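Local coordinates for peptidoglycan-recognition protein SD (Drosophila melanogaster, PDB 2RKQ) that recognises bacterial peptidoglycan in innate immunity and, in response to Gram-positive bacteria, activates the Toll pathway, at residues 11-16 against 51-56; 37-40 against 44-47; 55-58 against 63-66. One frame throughout, in Å; residues are numbered along the deposited sequence. Where two conformers were deposited one is given.

Contact 1 of 3, residues 11-16 against 51-56; sequences NAKPPN and NLQNFQ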
ATOM      1  N   ASN A  11      13.574  -2.447 -10.097  1.00 14.77           N
ATOM      2  CA  ASN A  11      14.964  -2.259  -9.692  1.00 15.62           C
ATOM      3  C   ASN A  11      15.064  -1.762  -8.258  1.00 15.28           C
ATOM      4  O   ASN A  11      15.829  -0.843  -7.943  1.00 16.11           O
ATOM      5  CB  ASN A  11      15.705  -1.332 -10.668  1.00 16.66           C
ATOM      6  CG  ASN A  11      17.199  -1.361 -10.470  1.00 20.79           C
ATOM      7  OD1 ASN A  11      17.776  -2.405 -10.123  1.00 26.32           O
ATOM      8  ND2 ASN A  11      17.838  -0.214 -10.662  1.00 24.51           N
ATOM      9  N   ALA A  12      14.277  -2.385  -7.389  1.00 14.40           N
ATOM     10  CA  ALA A  12      14.325  -2.102  -5.965  1.00 14.14           C
ATOM     11  C   ALA A  12      15.695  -2.373  -5.385  1.00 14.74           C
ATOM     12  O   ALA A  12      16.405  -3.257  -5.863  1.00 15.84           O
ATOM     13  CB  ALA A  12      13.300  -2.982  -5.250  1.00 13.98           C
ATOM     14  N   LYS A  13      16.044  -1.644  -4.336  1.00 13.97           N
ATOM     15  CA  LYS A  13      17.122  -2.072  -3.455  1.00 14.40           C
ATOM     16  C   LYS A  13      16.569  -3.125  -2.504  1.00 14.38           C
ATOM     17  O   LYS A  13      15.374  -3.146  -2.207  1.00 13.95           O
ATOM     18  CB  LYS A  13      17.693  -0.883  -2.694  1.00 15.30           C
ATOM     19  CG  LYS A  13      18.281   0.147  -3.658  1.00 18.20           C
ATOM     20  CD  LYS A  13      19.209   1.139  -3.011  1.00 21.72           C
ATOM     21  CE  LYS A  13      19.878   1.998  -4.105  1.00 21.99           C
ATOM     22  NZ  LYS A  13      20.948   1.272  -4.892  1.00 20.94           N
ATOM     23  N   PRO A  14      17.428  -4.030  -2.026  1.00 13.84           N
ATOM     24  CA  PRO A  14      16.954  -4.940  -0.985  1.00 14.31           C
ATOM     25  C   PRO A  14      16.811  -4.196   0.328  1.00 14.40           C
ATOM     26  O   PRO A  14      17.369  -3.107   0.478  1.00 14.82           O
ATOM     27  CB  PRO A  14      18.098  -5.953  -0.872  1.00 14.48           C
ATOM     28  CG  PRO A  14      19.294  -5.150  -1.246  1.00 14.64           C
ATOM     29  CD  PRO A  14      18.843  -4.265  -2.370  1.00 14.70           C
ATOM     30  N   PRO A  15      16.046  -4.766   1.277  1.00 14.41           N
ATOM     31  CA  PRO A  15      15.983  -4.145   2.586  1.00 14.94           C
ATOM     32  C   PRO A  15      17.363  -4.006   3.204  1.00 15.86           C
ATOM     33  O   PRO A  15      18.243  -4.804   2.920  1.00 15.97           O
ATOM     34  CB  PRO A  15      15.152  -5.143   3.399  1.00 14.83           C
ATOM     35  CG  PRO A  15      14.297  -5.787   2.399  1.00 15.48           C
ATOM     36  CD  PRO A  15      15.196  -5.970   1.208  1.00 14.70           C
ATOM     37  N   ASN A  16      17.526  -2.968   4.008  1.00 16.99           N
ATOM     38  CA  ASN A  16      18.736  -2.791   4.800  1.00 19.36           C
ATOM     39  C   ASN A  16      18.263  -2.593   6.226  1.00 20.09           C
ATOM     40  O   ASN A  16      17.879  -1.496   6.669  1.00 21.76           O
ATOM     41  CB  ASN A  16      19.636  -1.668   4.260  1.00 20.48           C
ATOM     42  CG  ASN A  16      19.103  -0.289   4.545  1.00 24.09           C
ATOM     43  OD1 ASN A  16      19.779   0.711   4.283  1.00 29.96           O
ATOM     44  ND2 ASN A  16      17.896  -0.212   5.081  1.00 27.94           N
ATOM     45  N   ASN A  51      12.324   6.301  -5.782  1.00 12.06           N
ATOM     46  CA  ASN A  51      12.500   7.507  -4.988  1.00 12.86           C
ATOM     47  C   ASN A  51      11.845   7.371  -3.626  1.00 12.65           C
ATOM     48  O   ASN A  51      12.409   7.798  -2.620  1.00 13.18           O
ATOM     49  CB  ASN A  51      11.986   8.741  -5.728  1.00 13.00           C
ATOM     50  CG  ASN A  51      12.822   9.073  -6.943  1.00 15.48           C
ATOM     51  OD1 ASN A  51      13.912   8.541  -7.124  1.00 19.00           O
ATOM     52  ND2 ASN A  51      12.305   9.956  -7.793  1.00 19.51           N
ATOM     53  N   LEU A  52      10.669   6.759  -3.581  1.00 12.48           N
ATOM     54  CA  LEU A  52      10.006   6.526  -2.309  1.00 12.71           C
ATOM     55  C   LEU A  52      10.793   5.550  -1.452  1.00 12.55           C
ATOM     56  O   LEU A  52      10.993   5.792  -0.262  1.00 13.23           O
ATOM     57  CB  LEU A  52       8.579   6.018  -2.490  1.00 13.93           C
ATOM     58  CG  LEU A  52       7.817   5.891  -1.171  1.00 16.62           C
ATOM     59  CD1 LEU A  52       7.716   7.227  -0.413  1.00 19.74           C
ATOM     60  CD2 LEU A  52       6.444   5.310  -1.434  1.00 19.95           C
ATOM     61  N   GLN A  53      11.220   4.436  -2.034  1.00 12.04           N
ATOM     62  CA  GLN A  53      12.026   3.513  -1.262  1.00 11.35           C
ATOM     63  C   GLN A  53      13.243   4.212  -0.708  1.00 12.26           C
ATOM     64  O   GLN A  53      13.544   4.054   0.467  1.00 12.66           O
ATOM     65  CB  GLN A  53      12.462   2.328  -2.113  1.00 11.24           C
ATOM     66  CG  GLN A  53      13.263   1.336  -1.302  1.00 11.13           C
ATOM     67  CD  GLN A  53      13.786   0.169  -2.093  1.00 11.25           C
ATOM     68  OE1 GLN A  53      14.239   0.318  -3.234  1.00 12.02           O
ATOM     69  NE2 GLN A  53      13.749  -1.011  -1.481  1.00 11.65           N
ATOM     70  N   ASN A  54      13.947   4.953  -1.560  1.00 12.19           N
ATOM     71  CA  ASN A  54      15.183   5.614  -1.137  1.00 13.26           C
ATOM     72  C   ASN A  54      14.912   6.655  -0.053  1.00 13.95           C
ATOM     73  O   ASN A  54      15.688   6.771   0.903  1.00 14.80           O
ATOM     74  CB  ASN A  54      15.887   6.300  -2.310  1.00 12.67           C
ATOM     75  CG  ASN A  54      16.420   5.336  -3.371  1.00 15.84           C
ATOM     76  OD1 ASN A  54      16.752   5.776  -4.482  1.00 20.34           O
ATOM     77  ND2 ASN A  54      16.506   4.051  -3.063  1.00 15.94           N
ATOM     78  N   PHE A  55      13.831   7.416  -0.190  1.00 14.35           N
ATOM     79  CA  PHE A  55      13.472   8.399   0.830  1.00 15.52           C
ATOM     80  C   PHE A  55      13.159   7.721   2.158  1.00 15.07           C
ATOM     81  O   PHE A  55      13.656   8.123   3.211  1.00 15.45           O
ATOM     82  CB  PHE A  55      12.264   9.235   0.403  1.00 16.31           C
ATOM     83  CG  PHE A  55      11.808  10.217   1.452  1.00 18.59           C
ATOM     84  CD1 PHE A  55      10.754   9.902   2.312  1.00 19.03           C
ATOM     85  CD2 PHE A  55      12.440  11.454   1.581  1.00 20.41           C
ATOM     86  CE1 PHE A  55      10.334  10.805   3.291  1.00 20.45           C
ATOM     87  CE2 PHE A  55      12.022  12.366   2.559  1.00 22.49           C
ATOM     88  CZ  PHE A  55      10.966  12.034   3.412  1.00 21.87           C
ATOM     89  N   GLN A  56      12.319   6.696   2.122  1.00 13.97           N
ATOM     90  CA  GLN A  56      11.934   6.031   3.361  1.00 13.93           C
ATOM     91  C   GLN A  56      13.111   5.329   4.033  1.00 14.17           C
ATOM     92  O   GLN A  56      13.232   5.331   5.264  1.00 14.86           O
ATOM     93  CB  GLN A  56      10.800   5.046   3.102  1.00 13.75           C
ATOM     94  CG  GLN A  56       9.536   5.765   2.665  1.00 13.92           C
ATOM     95  CD  GLN A  56       8.310   4.915   2.824  1.00 14.87           C
ATOM     96  OE1 GLN A  56       7.329   5.324   3.467  1.00 19.12           O
ATOM     97  NE2 GLN A  56       8.365   3.720   2.302  1.00 13.86           N
TER
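The primary amide of Q53 lies alongside the backbone of K13 and pairs with both of its polar atoms. K13 N donates to Q53 OE1 over 2.9 Å with an N-H...O angle of 154°, while Q53 NE2 returns a bond of 2.8 Å to K13 O at 152°. Neither bond is strictly coplanar: each donor sits tilted off the plane of the carbonyl it approaches, more so at K13 O. The reach comes from a straight side chain, with CG anti to the backbone N (chi1 -178°) and the carbons beyond it extended. Backbone torsions from A12 to P15 are those of a polyproline II conformation; with no regular partner strand, the N-terminal loop of the PGRP fold is tied to helix 42-58 largely by the amide of Q53. The same groups have further partners: R7 NH2 bonds K13 O, and Q53 NE2 has a second acceptor in D64. With alanine's methyl in place of this glutamine chain, K13 N and K13 O would probably lose their partner on the helix and D64 one donor. Apolar atoms frame the pairing: A12 CA lies 3.6 Å from Q53 OE1, and K13 CB is 3.7 Å from that oxygen. Beyond CB, the lysine chain passes N54 at roughly a right angle, K13 CD coming 4.0 Å from N54 ND2, before its ammonium end leads away from the helix.

Contact 2 of 3, residues 37-40 against 44-47; sequences GACA and TCSQ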
ATOM      1  N   GLY A  37       3.941  13.370  -5.458  1.00 19.12           N
ATOM      2  CA  GLY A  37       3.537  13.525  -6.838  1.00 18.80           C
ATOM      3  C   GLY A  37       2.885  12.276  -7.399  1.00 18.24           C
ATOM      4  O   GLY A  37       3.146  11.158  -6.948  1.00 19.51           O
ATOM      5  N   ALA A  38       2.010  12.490  -8.364  1.00 18.40           N
ATOM      6  CA  ALA A  38       1.363  11.411  -9.072  1.00 17.14           C
ATOM      7  C   ALA A  38       2.307  10.920 -10.148  1.00 16.29           C
ATOM      8  O   ALA A  38       3.263  11.604 -10.513  1.00 17.18           O
ATOM      9  CB  ALA A  38       0.077  11.905  -9.694  1.00 18.04           C
ATOM     10  N   CYS A  39       2.025   9.735 -10.665  1.00 15.23           N
ATOM     11  CA  CYS A  39       2.767   9.240 -11.809  1.00 14.43           C
ATOM     12  C   CYS A  39       1.787   8.674 -12.826  1.00 14.96           C
ATOM     13  O   CYS A  39       0.747   8.129 -12.446  1.00 16.51           O
ATOM     14  CB  CYS A  39       3.789   8.205 -11.365  1.00 14.15           C
ATOM     15  SG  CYS A  39       3.093   6.698 -10.649  1.00 15.36           S
ATOM     16  N   ALA A  40       2.079   8.839 -14.114  1.00 13.58           N
ATOM     17  CA  ALA A  40       1.119   8.462 -15.140  1.00 14.11           C
ATOM     18  C   ALA A  40       1.711   7.650 -16.282  1.00 13.98           C
ATOM     19  O   ALA A  40       1.068   7.465 -17.312  1.00 15.68           O
ATOM     20  CB  ALA A  40       0.420   9.717 -15.690  1.00 14.16           C
ATOM     21  N   THR A  44       7.773   7.018 -15.074  1.00 11.13           N
ATOM     22  CA  THR A  44       7.700   7.816 -13.867  1.00 11.61           C
ATOM     23  C   THR A  44       7.220   7.007 -12.665  1.00 11.79           C
ATOM     24  O   THR A  44       7.699   7.222 -11.549  1.00 11.63           O
ATOM     25  CB  THR A  44       6.841   9.035 -14.035  1.00 12.33           C
ATOM     26  OG1 THR A  44       5.509   8.636 -14.332  1.00 14.21           O
ATOM     27  CG2 THR A  44       7.363   9.916 -15.156  1.00 13.38           C
ATOM     28  N   CYS A  45       6.286   6.081 -12.866  1.00 11.65           N
ATOM     29  CA  CYS A  45       5.852   5.275 -11.711  1.00 11.30           C
ATOM     30  C   CYS A  45       6.983   4.423 -11.145  1.00 11.40           C
ATOM     31  O   CYS A  45       7.124   4.291  -9.915  1.00 11.79           O
ATOM     32  CB  CYS A  45       4.642   4.414 -12.043  1.00 11.65           C
ATOM     33  SG  CYS A  45       3.155   5.394 -12.285  1.00 13.28           S
ATOM     34  N   SER A  46       7.801   3.860 -12.025  1.00 11.49           N
ATOM     35  CA  SER A  46       8.934   3.064 -11.569  1.00 12.30           C
ATOM     36  C   SER A  46       9.931   3.969 -10.842  1.00 12.38           C
ATOM     37  O   SER A  46      10.484   3.587  -9.794  1.00 12.80           O
ATOM     38  CB  SER A  46       9.554   2.336 -12.748  1.00 13.14           C
ATOM     39  OG  SER A  46      10.681   1.594 -12.351  0.50 13.87           O
ATOM     40  N   GLN A  47      10.134   5.180 -11.355  1.00 12.35           N
ATOM     41  CA  GLN A  47      11.077   6.082 -10.717  1.00 12.76           C
ATOM     42  C   GLN A  47      10.541   6.559  -9.378  1.00 12.94           C
ATOM     43  O   GLN A  47      11.296   6.671  -8.403  1.00 13.11           O
ATOM     44  CB  GLN A  47      11.410   7.268 -11.611  1.00 13.39           C
ATOM     45  CG  GLN A  47      12.580   8.124 -11.069  1.00 17.06           C
ATOM     46  CD  GLN A  47      13.850   7.300 -10.780  1.00 20.49           C
ATOM     47  OE1 GLN A  47      14.326   7.232  -9.637  1.00 22.31           O
ATOM     48  NE2 GLN A  47      14.382   6.650 -11.808  1.00 20.61           N
TER
HETATM   49  O   HOH W   1       3.933  10.730 -15.054  1.00 17.52           O
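Opposite first torsions bring the two sulfurs of C39 and C45 together. In C39, chi1 of 64° places SG between the backbone N and the carbonyl carbon; in C45, chi1 of -69° sets SG anti to the carbonyl carbon, beside the backbone N. C39 directs its CB at the helix, whereas that of C45 leaves the backbone across the line between the segments. The SG atoms of C39 and C45 are 2.1 Å apart, a covalent disulfide, and its chi3 of 98° is near the relaxed right angle and of right-handed sense. The bridge draws C39 CA to within 5.0 Å of C45 CA, fastening the loop that follows strand 26-33 to the first turns of helix 42-58. A disulfide closing a short loop at this junction is a familiar feature of PGRP domains. Both cysteines are buried, C39 touching I103 and C45 touching N74. On the more open flank, T44 faces the loop, with its OG1 3.5 Å from C39 CB. A water joins the two segments there: it accepts from A40 N at 2.8 Å and is hydrogen-bonded to T44 OG1 at 2.7 Å. T44 N donates to OD1 of D41, the residue just before helix 42-58. Since the S-S link is covalent, the loop's position does not depend on this water-mediated contact alone, and a bridge of this kind is consistent with a secreted protein that works in an oxidising setting.

Contact 3 of 3, residues 55-58 against 63-66; sequences FQMS and SDIG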
ATOM      1  N   PHE A  55      13.831   7.416  -0.190  1.00 14.35           N
ATOM      2  CA  PHE A  55      13.472   8.399   0.830  1.00 15.52           C
ATOM      3  C   PHE A  55      13.159   7.721   2.158  1.00 15.07           C
ATOM      4  O   PHE A  55      13.656   8.123   3.211  1.00 15.45           O
ATOM      5  CB  PHE A  55      12.264   9.235   0.403  1.00 16.31           C
ATOM      6  CG  PHE A  55      11.808  10.217   1.452  1.00 18.59           C
ATOM      7  CD1 PHE A  55      10.754   9.902   2.312  1.00 19.03           C
ATOM      8  CD2 PHE A  55      12.440  11.454   1.581  1.00 20.41           C
ATOM      9  CE1 PHE A  55      10.334  10.805   3.291  1.00 20.45           C
ATOM     10  CE2 PHE A  55      12.022  12.366   2.559  1.00 22.49           C
ATOM     11  CZ  PHE A  55      10.966  12.034   3.412  1.00 21.87           C
ATOM     12  N   GLN A  56      12.319   6.696   2.122  1.00 13.97           N
ATOM     13  CA  GLN A  56      11.934   6.031   3.361  1.00 13.93           C
ATOM     14  C   GLN A  56      13.111   5.329   4.033  1.00 14.17           C
ATOM     15  O   GLN A  56      13.232   5.331   5.264  1.00 14.86           O
ATOM     16  CB  GLN A  56      10.800   5.046   3.102  1.00 13.75           C
ATOM     17  CG  GLN A  56       9.536   5.765   2.665  1.00 13.92           C
ATOM     18  CD  GLN A  56       8.310   4.915   2.824  1.00 14.87           C
ATOM     19  OE1 GLN A  56       7.329   5.324   3.467  1.00 19.12           O
ATOM     20  NE2 GLN A  56       8.365   3.720   2.302  1.00 13.86           N
ATOM     21  N   MET A  57      13.978   4.723   3.238  1.00 13.40           N
ATOM     22  CA  MET A  57      15.120   4.038   3.808  1.00 14.27           C
ATOM     23  C   MET A  57      16.172   5.032   4.278  1.00 15.01           C
ATOM     24  O   MET A  57      16.741   4.871   5.365  1.00 16.08           O
ATOM     25  CB  MET A  57      15.694   3.054   2.800  1.00 13.54           C
ATOM     26  CG  MET A  57      14.774   1.873   2.530  1.00 13.66           C
ATOM     27  SD  MET A  57      15.389   0.719   1.295  1.00 14.02           S
ATOM     28  CE  MET A  57      16.800   0.033   2.144  1.00 13.32           C
ATOM     29  N   SER A  58      16.438   6.061   3.477  1.00 16.30           N
ATOM     30  CA  SER A  58      17.478   7.030   3.831  1.00 17.42           C
ATOM     31  C   SER A  58      17.062   8.111   4.825  1.00 18.41           C
ATOM     32  O   SER A  58      17.807   8.379   5.781  1.00 20.13           O
ATOM     33  CB  SER A  58      18.042   7.680   2.577  1.00 17.62           C
ATOM     34  OG  SER A  58      19.001   6.829   2.004  0.50 16.92           O
ATOM     35  N   SER A  63      13.667   0.039   7.223  1.00 12.16           N
ATOM     36  CA  SER A  63      14.424  -1.045   6.628  1.00 12.62           C
ATOM     37  C   SER A  63      14.167  -1.242   5.142  1.00 11.96           C
ATOM     38  O   SER A  63      14.975  -1.871   4.466  1.00 12.48           O
ATOM     39  CB  SER A  63      14.135  -2.351   7.350  1.00 12.98           C
ATOM     40  OG  SER A  63      14.479  -2.219   8.723  1.00 14.14           O
ATOM     41  N   ASP A  64      13.027  -0.743   4.657  1.00 11.76           N
ATOM     42  CA  ASP A  64      12.606  -0.965   3.270  1.00 11.57           C
ATOM     43  C   ASP A  64      11.494   0.009   3.022  1.00 11.06           C
ATOM     44  O   ASP A  64      11.025   0.667   3.953  1.00 11.47           O
ATOM     45  CB  ASP A  64      12.108  -2.412   3.133  1.00 11.78           C
ATOM     46  CG  ASP A  64      11.875  -2.857   1.694  1.00 11.67           C
ATOM     47  OD1 ASP A  64      11.229  -3.907   1.556  1.00 11.73           O
ATOM     48  OD2 ASP A  64      12.340  -2.195   0.741  1.00 12.26           O
ATOM     49  N   ILE A  65      11.070   0.115   1.765  1.00 10.40           N
ATOM     50  CA  ILE A  65       9.817   0.802   1.468  1.00 10.88           C
ATOM     51  C   ILE A  65       8.743   0.261   2.421  1.00 10.65           C
ATOM     52  O   ILE A  65       8.740  -0.916   2.745  1.00 11.13           O
ATOM     53  CB  ILE A  65       9.445   0.614  -0.018  1.00 10.74           C
ATOM     54  CG1 ILE A  65       8.417   1.652  -0.459  1.00 11.51           C
ATOM     55  CG2 ILE A  65       9.118  -0.875  -0.351  1.00 12.25           C
ATOM     56  CD1 ILE A  65       8.338   1.735  -1.979  1.00 11.49           C
ATOM     57  N   GLY A  66       7.858   1.132   2.897  1.00 11.02           N
ATOM     58  CA  GLY A  66       7.033   0.797   4.058  1.00  9.88           C
ATOM     59  C   GLY A  66       5.812  -0.053   3.805  1.00 10.30           C
ATOM     60  O   GLY A  66       5.190  -0.550   4.740  1.00 11.31           O
TER
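D64, whose backbone packs against M57, holds out a carboxylate oxygen that two groups grip: OD2 accepts a hydrogen bond from Q53 NE2 over 2.9 Å and forms a salt bridge with R7 NH2. The neighbouring arginine would be expected to favour the charged form of this buried carboxylate. The contact belongs to the turn in which the chain, leaving the C-terminal end of helix 42-58, doubles back on its way to strand 69-71 of the central mixed sheet. The returning chain runs close to the helix, M57 CA lying 5.6 Å from D64 CA. The CB of D64 points away from 55-58, which leaves its main chain against the methionine; the carboxylate ends between R7 and Q53. Q56 turns toward the loop, its chain extended beyond CG, and the nitrogen end of its amide, as modelled, touches I65, with Q56 NE2 3.4 Å from I65 CG1. That nitrogen also comes close to G66 N, but both would be donors, so the pair counts as no hydrogen bond; the orientation assigned to the amide, and with it the identity of the atom touching I65, is doubtful. I65 sends its side chain on to M49, L52 and Q53 of the same helix, while R81 binds the carbonyl oxygens of D64 and I65. M57 lies along the loop with its carbons and its sulfur: CG lies 3.6 Å from D64 CA, and SD is 3.8 Å from the same CA. A bend at the last torsion (chi3 67°) then swings the terminal methyl toward the preceding peptide, setting M57 CE 3.5 Å from S63 O.

In the fold
From the N terminus, the chain leaves strand 4-5 and passes through 11-16, the first side of contact 1; strand 26-33 and the loop 37-40 follow. Contact 2 closes a short loop onto the start of helix 42-58 and is nested inside the long loop that contact 1 closes at 51-56. Contact 3 begins where contact 1 ends, sharing F55 and Q56, and closes the return from the helix toward strand 69-71. Contacts 1 and 3 adjoin, with centres about 5 Å apart, and N16 N bonds S63 O directly. Contact 2 stands apart, its centre about 17 Å from that of contact 3. Helix 42-58 thus carries all three.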